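Local coordinates for protein putative thioesterase (Syntrophus aciditrophicus SB, PDB 3HDU) that probably hydrolyses thioesters, as a member of the hotdog-fold thioesterase superfamily, at residues 78-81 against 82-85. Numbering follows the deposited sequence.
Sequences AFMG and FQEK
Phe82 and Gln83 each give their backbone N-H to the carbonyl four residues back, Ala78 and Phe79, toward the C-terminal part of helix 58-85, the long helix that the antiparallel sheet of the hotdog fold wraps around. Both bonds are regular i to i+4 links. Phe82 N reaches Ala78 O at 3.0 Å with an N-H...O angle of 170°, and Gln83 N reaches Phe79 O at 3.0 Å and 163°. Ala78 O also takes a weak bond from Gly81 N at 3.2 Å, so two donors share this carbonyl. In the next turn Lys85 N gives a weak bond to Phe82 O, an i to i+3 link.

The side chains follow the same spacing. Phe82 CD2 comes within 3.2 Å of Ala78 O, and the ring lies obliquely to that carbonyl; Leu101 and Ala133 of the sheet touch both Ala78 and Phe82. Gln83 folds back along its own helix: with CG between the backbone N and the carbonyl carbon (chi1 70°), that atom comes 4.3 Å above one face of the Phe79 ring, toward its rim. A separate bend at chi2 carries CD toward Met80 O. Leu12 of helix 7-22 and Met97 of helix 91-97 touch both Phe79 and Gln83, joining this part of the helix to its two neighbours. An alanine in place of Gln83 would probably uncover that part of the Phe79 face and weaken the packing toward Leu12 and Met97. At the more exposed Glu84, CB lies 3.4 Å from Gly81 O.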
ATOM      1  N   ALA A  78     -14.547  -1.763 -15.572  1.00 70.16           N
ATOM      2  CA  ALA A  78     -13.379  -1.631 -16.463  1.00 70.04           C
ATOM      3  C   ALA A  78     -13.825  -1.631 -17.932  1.00 69.97           C
ATOM      4  O   ALA A  78     -13.426  -0.750 -18.692  1.00 70.35           O
ATOM      5  CB  ALA A  78     -12.367  -2.755 -16.215  1.00 69.86           C
ATOM      6  N   PHE A  79     -14.665  -2.606 -18.297  1.00 69.70           N
ATOM      7  CA  PHE A  79     -15.256  -2.721 -19.646  1.00 69.63           C
ATOM      8  C   PHE A  79     -15.985  -1.446 -20.097  1.00 69.82           C
ATOM      9  O   PHE A  79     -15.797  -0.995 -21.231  1.00 69.77           O
ATOM     10  CB  PHE A  79     -16.220  -3.928 -19.714  1.00 69.59           C
ATOM     11  CG  PHE A  79     -17.069  -3.974 -20.958  1.00 69.48           C
ATOM     12  CD1 PHE A  79     -16.553  -4.482 -22.148  1.00 69.33           C
ATOM     13  CD2 PHE A  79     -18.394  -3.506 -20.938  1.00 69.25           C
ATOM     14  CE1 PHE A  79     -17.340  -4.521 -23.309  1.00 69.40           C
ATOM     15  CE2 PHE A  79     -19.190  -3.537 -22.094  1.00 69.27           C
ATOM     16  CZ  PHE A  79     -18.662  -4.050 -23.284  1.00 69.37           C
HETATM   17  N   MSE A  80     -16.821  -0.895 -19.210  1.00 69.99           N
HETATM   18  CA  MSE A  80     -17.593   0.332 -19.498  1.00 69.82           C
HETATM   19  C   MSE A  80     -16.717   1.568 -19.696  1.00 70.47           C
HETATM   20  O   MSE A  80     -17.094   2.473 -20.447  1.00 71.07           O
HETATM   21  CB  MSE A  80     -18.648   0.604 -18.414  1.00 68.69           C
HETATM   22  CG  MSE A  80     -19.723  -0.460 -18.321  1.00 67.97           C
HETATM   23 SE   MSE A  80     -20.808  -0.601 -19.911  0.75 66.23          SE
HETATM   24  CE  MSE A  80     -21.540  -2.330 -19.560  1.00 68.13           C
ATOM     25  N   GLY A  81     -15.566   1.600 -19.023  1.00 71.12           N
ATOM     26  CA  GLY A  81     -14.590   2.667 -19.180  1.00 71.45           C
ATOM     27  C   GLY A  81     -13.889   2.562 -20.524  1.00 71.69           C
ATOM     28  O   GLY A  81     -13.841   3.542 -21.265  1.00 71.98           O
ATOM     29  N   PHE A  82     -13.366   1.372 -20.839  1.00 71.93           N
ATOM     30  CA  PHE A  82     -12.646   1.138 -22.105  1.00 72.20           C
ATOM     31  C   PHE A  82     -13.504   1.286 -23.368  1.00 72.44           C
ATOM     32  O   PHE A  82     -13.028   1.841 -24.360  1.00 72.79           O
ATOM     33  CB  PHE A  82     -11.952  -0.237 -22.132  1.00 72.11           C
ATOM     34  CG  PHE A  82     -10.761  -0.353 -21.215  1.00 71.97           C
ATOM     35  CD1 PHE A  82      -9.638   0.452 -21.408  1.00 71.96           C
ATOM     36  CD2 PHE A  82     -10.721  -1.327 -20.206  1.00 72.04           C
ATOM     37  CE1 PHE A  82      -8.507   0.334 -20.574  1.00 72.15           C
ATOM     38  CE2 PHE A  82      -9.597  -1.461 -19.369  1.00 72.01           C
ATOM     39  CZ  PHE A  82      -8.484  -0.629 -19.556  1.00 72.01           C
ATOM     40  N   GLN A  83     -14.742   0.787 -23.338  1.00 72.89           N
ATOM     41  CA  GLN A  83     -15.651   0.880 -24.504  1.00 73.25           C
ATOM     42  C   GLN A  83     -16.039   2.330 -24.845  1.00 73.76           C
ATOM     43  O   GLN A  83     -16.284   2.635 -26.014  1.00 73.86           O
ATOM     44  CB  GLN A  83     -16.881  -0.037 -24.345  1.00 73.10           C
ATOM     45  CG  GLN A  83     -17.911   0.373 -23.280  1.00 73.10           C
ATOM     46  CD  GLN A  83     -18.904   1.456 -23.711  1.00 72.85           C
ATOM     47  OE1 GLN A  83     -19.269   2.313 -22.908  1.00 72.93           O
ATOM     48  NE2 GLN A  83     -19.331   1.428 -24.972  1.00 72.70           N
ATOM     49  N   GLU A  84     -16.093   3.200 -23.829  1.00 74.67           N
ATOM     50  CA  GLU A  84     -16.346   4.645 -24.004  1.00 75.16           C
ATOM     51  C   GLU A  84     -15.246   5.273 -24.887  1.00 75.43           C
ATOM     52  O   GLU A  84     -15.549   6.104 -25.746  1.00 75.26           O
ATOM     53  CB  GLU A  84     -16.419   5.344 -22.629  1.00 75.61           C
ATOM     54  CG  GLU A  84     -16.724   6.856 -22.593  1.00 75.81           C
ATOM     55  CD  GLU A  84     -18.191   7.211 -22.801  1.00 76.72           C
ATOM     56  OE1 GLU A  84     -18.888   6.568 -23.621  1.00 77.23           O
ATOM     57  OE2 GLU A  84     -18.647   8.173 -22.145  1.00 77.27           O
ATOM     58  N   LYS A  85     -13.988   4.865 -24.668  1.00 75.76           N
ATOM     59  CA  LYS A  85     -12.842   5.325 -25.481  1.00 76.22           C
ATOM     60  C   LYS A  85     -12.843   4.803 -26.927  1.00 76.26           C
ATOM     61  O   LYS A  85     -12.180   5.393 -27.785  1.00 76.44           O
ATOM     62  CB  LYS A  85     -11.509   4.977 -24.819  1.00 76.77           C
ATOM     63  CG  LYS A  85     -11.287   5.691 -23.504  1.00 77.36           C
ATOM     64  CD  LYS A  85      -9.858   5.501 -23.014  1.00 77.86           C
ATOM     65  CE  LYS A  85      -9.589   6.276 -21.739  1.00 78.09           C
ATOM     66  NZ  LYS A  85      -9.805   7.742 -21.894  1.00 78.48           N
TER